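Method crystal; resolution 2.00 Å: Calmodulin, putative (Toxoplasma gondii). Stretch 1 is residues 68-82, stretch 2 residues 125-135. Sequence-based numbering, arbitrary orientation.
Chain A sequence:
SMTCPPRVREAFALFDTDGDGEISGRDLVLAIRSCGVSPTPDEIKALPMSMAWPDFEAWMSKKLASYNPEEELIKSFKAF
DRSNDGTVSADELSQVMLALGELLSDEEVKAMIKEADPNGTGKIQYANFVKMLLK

Stretch 1 68-82: NPEEELIKSFKAFDR
Stretch 2 125-135: QYANFVKMLLK

Two helices, 69-78 and 127-134, run roughly antiparallel, their N-to-C directions 147° apart and their axes approaching to 9.6 Å. The register is set by Ile74 CA lying 5.8 Å from Ala127 CA and Glu70 CA 6.6 Å from Val130 CA, so that one turn forward on the first helix is about one turn back on the second. The closer of these two pairs has small Ala127 on one side, and Ile74 (chi1 m, chi2 t) lays its CD1 3.9 Å from Ala127 CA.

Val130 (chi1 t) is the knob. It enters the hollow bounded by Glu70, Leu73, Ile74 and Phe77, with CG1 3.9 Å from Leu73 CB and CG2 3.7 Å from Phe77 CE2. Near the start of the first helix, Leu134 CD1 packs 3.7 Å from Pro69 CB. Asn68 (chi1 t) caps that helix through a weak hydrogen bond, Glu70 N to Asn68 OD1, 3.5 Å.

At the other end, Tyr126, the N-cap residue, has phi/psi 33/-42 and chi1 p; Phe77 has chi1 -90°. Their rings are nearly parallel, at 8°, but slid apart, with centroids 5.5 Å from each other. The offset puts each CB over the partner's face: Phe77 CB is 3.7 Å from the Tyr126 ring centroid, and Tyr126 CB 3.8 Å from the Phe77 ring centroid. Ile74 CG2 meets the tyrosine edge, 3.9 Å from Tyr126 CE1, while Phe77 CZ lies 3.9 Å from Phe129 CE2, at the edge of that ring.

A type I turn from Lys78 to Asp81 carries the chain on, and Asp81 (chi1 t) meets the tyrosine tip. There Tyr126 OH donates to Asp81 OD2 at 2.7 Å, giving the hydroxyl of buried Tyr126 a carboxylate acceptor. On the flank, Glu70 OE2 and Lys131 NZ stay 4.4 Å apart, too far for a salt bridge.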

ATOM      1  N   ASN A  68      -3.849   5.418 -24.995  1.00 65.79           N
ATOM      2  CA  ASN A  68      -3.804   4.010 -24.633  1.00 70.35           C
ATOM      3  C   ASN A  68      -2.377   3.631 -24.267  1.00 71.30           C
ATOM      4  O   ASN A  68      -1.510   3.595 -25.154  1.00 66.56           O
ATOM      5  CB  ASN A  68      -4.313   3.136 -25.778  1.00 78.76           C
ATOM      6  CG  ASN A  68      -4.428   1.669 -25.391  1.00 90.50           C
ATOM      7  OD1 ASN A  68      -4.166   1.290 -24.249  1.00 98.15           O
ATOM      8  ND2 ASN A  68      -4.834   0.840 -26.344  1.00 89.09           N
ATOM      9  N   PRO A  69      -2.087   3.340 -22.994  1.00 70.04           N
ATOM     10  CA  PRO A  69      -0.699   3.022 -22.608  1.00 69.60           C
ATOM     11  C   PRO A  69      -0.079   1.869 -23.378  1.00 70.02           C
ATOM     12  O   PRO A  69       1.080   1.968 -23.797  1.00 66.64           O
ATOM     13  CB  PRO A  69      -0.833   2.700 -21.113  1.00 62.91           C
ATOM     14  CG  PRO A  69      -2.016   3.478 -20.669  1.00 63.62           C
ATOM     15  CD  PRO A  69      -2.977   3.443 -21.826  1.00 59.23           C
ATOM     16  N   GLU A  70      -0.813   0.772 -23.567  1.00 69.96           N
ATOM     17  CA  GLU A  70      -0.252  -0.392 -24.247  1.00 72.81           C
ATOM     18  C   GLU A  70       0.239  -0.029 -25.644  1.00 74.39           C
ATOM     19  O   GLU A  70       1.384  -0.327 -26.016  1.00 78.29           O
ATOM     20  CB  GLU A  70      -1.302  -1.503 -24.315  1.00 81.24           C
ATOM     21  CG  GLU A  70      -0.840  -2.759 -25.033  1.00 90.54           C
ATOM     22  CD  GLU A  70      -1.886  -3.858 -25.021  1.00105.79           C
ATOM     23  OE1 GLU A  70      -2.960  -3.670 -25.631  1.00111.95           O
ATOM     24  OE2 GLU A  70      -1.637  -4.909 -24.395  1.00109.34           O
ATOM     25  N   GLU A  71      -0.614   0.633 -26.427  1.00 73.78           N
ATOM     26  CA  GLU A  71      -0.262   0.941 -27.807  1.00 74.94           C
ATOM     27  C   GLU A  71       0.844   1.984 -27.878  1.00 69.56           C
ATOM     28  O   GLU A  71       1.739   1.880 -28.722  1.00 66.86           O
ATOM     29  CB  GLU A  71      -1.504   1.400 -28.568  1.00 82.19           C
ATOM     30  CG  GLU A  71      -2.584   0.331 -28.637  1.00100.50           C
ATOM     31  CD  GLU A  71      -3.835   0.784 -29.368  1.00117.62           C
ATOM     32  OE1 GLU A  71      -4.696  -0.076 -29.654  1.00125.88           O
ATOM     33  OE2 GLU A  71      -3.961   1.992 -29.656  1.00127.43           O
ATOM     34  N   GLU A  72       0.818   2.984 -26.991  1.00 65.96           N
ATOM     35  CA  GLU A  72       1.875   3.994 -26.998  1.00 71.35           C
ATOM     36  C   GLU A  72       3.224   3.396 -26.604  1.00 67.01           C
ATOM     37  O   GLU A  72       4.260   3.768 -27.164  1.00 58.95           O
ATOM     38  CB  GLU A  72       1.503   5.153 -26.067  1.00 74.65           C
ATOM     39  CG  GLU A  72       0.247   5.913 -26.481  1.00 80.12           C
ATOM     40  CD  GLU A  72       0.463   6.825 -27.677  1.00 88.69           C
ATOM     41  OE1 GLU A  72       1.616   6.943 -28.144  1.00 86.98           O
ATOM     42  OE2 GLU A  72      -0.522   7.432 -28.148  1.00 87.86           O
ATOM     43  N   LEU A  73       3.230   2.452 -25.660  1.00 64.69           N
ATOM     44  CA  LEU A  73       4.481   1.822 -25.243  1.00 64.21           C
ATOM     45  C   LEU A  73       5.033   0.915 -26.337  1.00 67.00           C
ATOM     46  O   LEU A  73       6.240   0.925 -26.620  1.00 65.53           O
ATOM     47  CB  LEU A  73       4.266   1.034 -23.950  1.00 59.30           C
ATOM     48  CG  LEU A  73       4.548   1.742 -22.622  1.00 70.96           C
ATOM     49  CD1 LEU A  73       6.031   2.008 -22.452  1.00 60.17           C
ATOM     50  CD2 LEU A  73       3.769   3.034 -22.527  1.00 76.49           C
ATOM     51  N   ILE A  74       4.166   0.109 -26.955  1.00 67.68           N
ATOM     52  CA  ILE A  74       4.607  -0.720 -28.073  1.00 69.10           C
ATOM     53  C   ILE A  74       5.092   0.159 -29.221  1.00 71.09           C
ATOM     54  O   ILE A  74       6.063  -0.171 -29.914  1.00 71.17           O
ATOM     55  CB  ILE A  74       3.477  -1.675 -28.504  1.00 67.61           C
ATOM     56  CG1 ILE A  74       3.192  -2.690 -27.394  1.00 68.22           C
ATOM     57  CG2 ILE A  74       3.833  -2.396 -29.793  1.00 71.51           C
ATOM     58  CD1 ILE A  74       2.070  -3.656 -27.718  1.00 76.90           C
ATOM     59  N   LYS A  75       4.453   1.319 -29.405  1.00 77.75           N
ATOM     60  CA  LYS A  75       4.862   2.260 -30.442  1.00 77.27           C
ATOM     61  C   LYS A  75       6.233   2.853 -30.146  1.00 74.24           C
ATOM     62  O   LYS A  75       7.039   3.054 -31.060  1.00 80.61           O
ATOM     63  CB  LYS A  75       3.808   3.364 -30.562  1.00 81.06           C
ATOM     64  CG  LYS A  75       3.919   4.232 -31.800  1.00 88.01           C
ATOM     65  CD  LYS A  75       2.600   4.947 -32.066  1.00 92.14           C
ATOM     66  CE  LYS A  75       2.645   6.408 -31.645  1.00 93.07           C
ATOM     67  NZ  LYS A  75       3.333   7.248 -32.666  1.00 89.35           N
ATOM     68  N   SER A  76       6.509   3.148 -28.874  1.00 72.57           N
ATOM     69  CA  SER A  76       7.828   3.647 -28.498  1.00 72.68           C
ATOM     70  C   SER A  76       8.898   2.579 -28.688  1.00 73.12           C
ATOM     71  O   SER A  76      10.007   2.877 -29.145  1.00 74.79           O
ATOM     72  CB  SER A  76       7.816   4.137 -27.050  1.00 69.78           C
ATOM     73  OG  SER A  76       6.876   5.181 -26.868  1.00 71.58           O
ATOM     74  N   PHE A  77       8.587   1.329 -28.334  1.00 73.87           N
ATOM     75  CA  PHE A  77       9.549   0.246 -28.529  1.00 67.30           C
ATOM     76  C   PHE A  77       9.831   0.011 -30.008  1.00 72.14           C
ATOM     77  O   PHE A  77      10.974  -0.270 -30.392  1.00 77.01           O
ATOM     78  CB  PHE A  77       9.041  -1.040 -27.880  1.00 64.99           C
ATOM     79  CG  PHE A  77       9.460  -1.212 -26.450  1.00 66.49           C
ATOM     80  CD1 PHE A  77      10.776  -1.499 -26.126  1.00 70.39           C
ATOM     81  CD2 PHE A  77       8.532  -1.108 -25.428  1.00 63.05           C
ATOM     82  CE1 PHE A  77      11.163  -1.664 -24.810  1.00 62.42           C
ATOM     83  CE2 PHE A  77       8.910  -1.273 -24.110  1.00 60.27           C
ATOM     84  CZ  PHE A  77      10.227  -1.552 -23.800  1.00 66.49           C
ATOM     85  N   LYS A  78       8.803   0.118 -30.855  1.00 72.17           N
ATOM     86  CA  LYS A  78       8.970  -0.197 -32.270  1.00 75.97           C
ATOM     87  C   LYS A  78       9.922   0.764 -32.974  1.00 75.49           C
ATOM     88  O   LYS A  78      10.456   0.422 -34.035  1.00 72.15           O
ATOM     89  CB  LYS A  78       7.613  -0.194 -32.979  1.00 76.37           C
ATOM     90  CG  LYS A  78       7.633  -0.903 -34.325  1.00 80.39           C
ATOM     91  CD  LYS A  78       6.478  -0.476 -35.212  1.00 83.57           C
ATOM     92  CE  LYS A  78       6.595  -1.097 -36.599  1.00 84.54           C
ATOM     93  NZ  LYS A  78       7.057  -0.123 -37.629  1.00 85.88           N
ATOM     94  N   ALA A  79      10.147   1.952 -32.411  1.00 76.31           N
ATOM     95  CA  ALA A  79      11.120   2.874 -32.984  1.00 80.94           C
ATOM     96  C   ALA A  79      12.533   2.309 -32.955  1.00 82.27           C
ATOM     97  O   ALA A  79      13.368   2.713 -33.771  1.00 84.60           O
ATOM     98  CB  ALA A  79      11.079   4.211 -32.246  1.00 78.74           C
ATOM     99  N   PHE A  80      12.817   1.385 -32.038  1.00 80.57           N
ATOM    100  CA  PHE A  80      14.121   0.744 -31.944  1.00 80.82           C
ATOM    101  C   PHE A  80      14.079  -0.698 -32.431  1.00 91.08           C
ATOM    102  O   PHE A  80      14.990  -1.478 -32.137  1.00 94.35           O
ATOM    103  CB  PHE A  80      14.638   0.821 -30.509  1.00 76.56           C
ATOM    104  CG  PHE A  80      14.506   2.186 -29.901  1.00 78.81           C
ATOM    105  CD1 PHE A  80      15.430   3.178 -30.187  1.00 79.44           C
ATOM    106  CD2 PHE A  80      13.451   2.480 -29.051  1.00 77.96           C
ATOM    107  CE1 PHE A  80      15.309   4.438 -29.633  1.00 77.61           C
ATOM    108  CE2 PHE A  80      13.321   3.739 -28.493  1.00 74.86           C
ATOM    109  CZ  PHE A  80      14.252   4.720 -28.785  1.00 76.05           C
ATOM    110  N   ASP A  81      13.030  -1.065 -33.165  1.00 94.46           N
ATOM    111  CA  ASP A  81      12.935  -2.380 -33.796  1.00104.24           C
ATOM    112  C   ASP A  81      13.630  -2.293 -35.151  1.00106.07           C
ATOM    113  O   ASP A  81      13.009  -2.102 -36.199  1.00109.18           O
ATOM    114  CB  ASP A  81      11.479  -2.807 -33.927  1.00106.57           C
ATOM    115  CG  ASP A  81      11.323  -4.297 -34.153  1.00110.51           C
ATOM    116  OD1 ASP A  81      12.307  -4.953 -34.555  1.00110.00           O
ATOM    117  OD2 ASP A  81      10.208  -4.810 -33.925  1.00106.87           O
ATOM    118  N   ARG A  82      14.959  -2.421 -35.117  1.00105.93           N
ATOM    119  CA  ARG A  82      15.746  -2.358 -36.345  1.00107.13           C
ATOM    120  C   ARG A  82      15.385  -3.497 -37.287  1.00109.06           C
ATOM    121  O   ARG A  82      15.047  -3.271 -38.456  1.00110.24           O
ATOM    122  CB  ARG A  82      17.236  -2.385 -36.011  1.00105.63           C
ATOM    123  CG  ARG A  82      17.787  -1.029 -35.640  1.00102.52           C
ATOM    124  CD  ARG A  82      19.129  -1.122 -34.942  1.00105.89           C
ATOM    125  NE  ARG A  82      19.067  -0.525 -33.611  1.00108.46           N
ATOM    126  CZ  ARG A  82      18.966   0.781 -33.382  1.00111.18           C
ATOM    127  NH1 ARG A  82      18.911   1.637 -34.395  1.00114.06           N
ATOM    128  NH2 ARG A  82      18.915   1.234 -32.138  1.00108.60           N
ATOM    129  N   GLN A 125      10.622  -9.330 -26.947  1.00121.07           N
ATOM    130  CA  GLN A 125       9.405  -9.261 -27.748  1.00122.43           C
ATOM    131  C   GLN A 125       8.627  -7.965 -27.537  1.00115.62           C
ATOM    132  O   GLN A 125       7.675  -7.709 -28.282  1.00122.18           O
ATOM    133  CB  GLN A 125       8.514 -10.466 -27.435  1.00126.38           C
ATOM    134  CG  GLN A 125       9.192 -11.823 -27.611  1.00130.53           C
ATOM    135  CD  GLN A 125       9.397 -12.206 -29.067  1.00133.97           C
ATOM    136  OE1 GLN A 125      10.130 -11.544 -29.801  1.00136.43           O
ATOM    137  NE2 GLN A 125       8.749 -13.285 -29.489  1.00134.15           N
ATOM    138  N   TYR A 126       9.033  -7.145 -26.565  1.00100.54           N
ATOM    139  CA  TYR A 126       8.390  -5.914 -26.095  1.00 88.94           C
ATOM    140  C   TYR A 126       6.861  -5.883 -26.155  1.00 90.36           C
ATOM    141  O   TYR A 126       6.234  -5.400 -25.208  1.00 89.36           O
ATOM    142  CB  TYR A 126       8.987  -4.684 -26.803  1.00 82.58           C
ATOM    143  CG  TYR A 126       8.775  -4.505 -28.296  1.00 84.21           C
ATOM    144  CD1 TYR A 126       7.576  -4.013 -28.799  1.00 83.56           C
ATOM    145  CD2 TYR A 126       9.809  -4.741 -29.192  1.00 77.40           C
ATOM    146  CE1 TYR A 126       7.397  -3.814 -30.157  1.00 79.43           C
ATOM    147  CE2 TYR A 126       9.638  -4.540 -30.551  1.00 80.08           C
ATOM    148  CZ  TYR A 126       8.429  -4.080 -31.028  1.00 84.28           C
ATOM    149  OH  TYR A 126       8.251  -3.881 -32.379  1.00 85.92           O
ATOM    150  N   ALA A 127       6.238  -6.373 -27.227  1.00 91.70           N
ATOM    151  CA  ALA A 127       4.781  -6.484 -27.226  1.00 91.13           C
ATOM    152  C   ALA A 127       4.318  -7.415 -26.110  1.00 92.96           C
ATOM    153  O   ALA A 127       3.539  -7.024 -25.232  1.00 87.40           O
ATOM    154  CB  ALA A 127       4.282  -6.974 -28.585  1.00 99.37           C
ATOM    155  N   ASN A 128       4.809  -8.658 -26.127  1.00 96.00           N
ATOM    156  CA  ASN A 128       4.553  -9.585 -25.029  1.00 99.00           C
ATOM    157  C   ASN A 128       5.011  -8.997 -23.700  1.00 91.75           C
ATOM    158  O   ASN A 128       4.349  -9.175 -22.670  1.00 90.45           O
ATOM    159  CB  ASN A 128       5.259 -10.913 -25.303  1.00102.58           C
ATOM    160  CG  ASN A 128       4.758 -12.039 -24.422  1.00109.82           C
ATOM    161  OD1 ASN A 128       3.614 -12.029 -23.969  0.50110.72           O
ATOM    162  ND2 ASN A 128       5.615 -13.025 -24.179  0.50111.79           N
ATOM    163  N   PHE A 129       6.129  -8.273 -23.711  1.00 89.26           N
ATOM    164  CA  PHE A 129       6.667  -7.696 -22.482  1.00 85.76           C
ATOM    165  C   PHE A 129       5.765  -6.587 -21.950  1.00 83.46           C
ATOM    166  O   PHE A 129       5.416  -6.573 -20.763  1.00 86.22           O
ATOM    167  CB  PHE A 129       8.088  -7.191 -22.745  1.00 84.48           C
ATOM    168  CG  PHE A 129       8.626  -6.281 -21.683  1.00 85.53           C
ATOM    169  CD1 PHE A 129       8.884  -6.752 -20.406  1.00 87.69           C
ATOM    170  CD2 PHE A 129       8.906  -4.956 -21.976  1.00 80.05           C
ATOM    171  CE1 PHE A 129       9.393  -5.909 -19.432  1.00 84.43           C
ATOM    172  CE2 PHE A 129       9.414  -4.111 -21.010  1.00 78.26           C
ATOM    173  CZ  PHE A 129       9.659  -4.587 -19.735  1.00 78.55           C
ATOM    174  N   VAL A 130       5.359  -5.654 -22.816  1.00 83.62           N
ATOM    175  CA  VAL A 130       4.471  -4.578 -22.379  1.00 80.86           C
ATOM    176  C   VAL A 130       3.141  -5.146 -21.895  1.00 88.58           C
ATOM    177  O   VAL A 130       2.580  -4.681 -20.893  1.00 75.65           O
ATOM    178  CB  VAL A 130       4.280  -3.544 -23.506  1.00 72.58           C
ATOM    179  CG1 VAL A 130       3.116  -2.619 -23.195  1.00 65.85           C
ATOM    180  CG2 VAL A 130       5.555  -2.734 -23.694  1.00 72.74           C
ATOM    181  N   LYS A 131       2.623  -6.168 -22.584  1.00102.15           N
ATOM    182  CA  LYS A 131       1.386  -6.804 -22.137  1.00 97.10           C
ATOM    183  C   LYS A 131       1.555  -7.405 -20.746  1.00 96.74           C
ATOM    184  O   LYS A 131       0.890  -6.987 -19.790  1.00 91.81           O
ATOM    185  CB  LYS A 131       0.943  -7.877 -23.135  1.00 98.23           C
ATOM    186  CG  LYS A 131       0.497  -7.345 -24.486  1.00101.72           C
ATOM    187  CD  LYS A 131      -0.208  -8.435 -25.276  1.00104.69           C
ATOM    188  CE  LYS A 131       0.206  -8.435 -26.741  1.00106.21           C
ATOM    189  NZ  LYS A 131      -0.799  -7.776 -27.619  1.00106.48           N
ATOM    190  N   MET A 132       2.464  -8.378 -20.606  1.00 98.99           N
ATOM    191  CA  MET A 132       2.708  -9.004 -19.306  1.00100.63           C
ATOM    192  C   MET A 132       3.327  -8.045 -18.281  1.00100.17           C
ATOM    193  O   MET A 132       3.702  -8.491 -17.189  1.00 98.67           O
ATOM    194  N   LEU A 133       3.469  -6.765 -18.622  1.00103.11           N
ATOM    195  CA  LEU A 133       3.794  -5.722 -17.657  1.00100.06           C
ATOM    196  C   LEU A 133       2.580  -4.916 -17.209  1.00 97.88           C
ATOM    197  O   LEU A 133       2.474  -4.578 -16.026  1.00 95.65           O
ATOM    198  CB  LEU A 133       4.848  -4.776 -18.248  1.00102.00           C
ATOM    199  CG  LEU A 133       5.306  -3.563 -17.434  1.00102.50           C
ATOM    200  CD1 LEU A 133       6.804  -3.359 -17.596  1.00101.87           C
ATOM    201  CD2 LEU A 133       4.560  -2.302 -17.851  1.00101.14           C
ATOM    202  N   LEU A 134       1.657  -4.601 -18.117  1.00102.47           N
ATOM    203  CA  LEU A 134       0.577  -3.662 -17.828  1.00105.11           C
ATOM    204  C   LEU A 134      -0.654  -4.304 -17.193  1.00116.39           C
ATOM    205  O   LEU A 134      -1.668  -3.618 -17.027  1.00120.78           O
ATOM    206  CB  LEU A 134       0.157  -2.924 -19.102  1.00 95.97           C
ATOM    207  CG  LEU A 134       0.872  -1.604 -19.397  1.00 89.84           C
ATOM    208  CD1 LEU A 134       0.115  -0.815 -20.452  1.00 80.50           C
ATOM    209  CD2 LEU A 134       1.039  -0.784 -18.126  1.00 90.73           C
ATOM    210  N   LYS A 135      -0.597  -5.584 -16.834  1.00117.86           N
ATOM    211  CA  LYS A 135      -1.748  -6.260 -16.229  1.00117.45           C
ATOM    212  C   LYS A 135      -2.224  -5.571 -14.953  1.00120.52           C
ATOM    213  O   LYS A 135      -3.411  -5.283 -14.797  1.00124.07           O
ATOM    214  CB  LYS A 135      -1.412  -7.720 -15.923  1.00113.86           C
ATOM    215  CG  LYS A 135      -1.566  -8.664 -17.102  1.00112.72           C
ATOM    216  CD  LYS A 135      -0.283  -9.439 -17.347  1.00112.72           C
ATOM    217  CE  LYS A 135       0.396  -9.821 -16.039  1.00112.31           C
ATOM    218  NZ  LYS A 135       1.648 -10.594 -16.265  1.00114.29           N
TER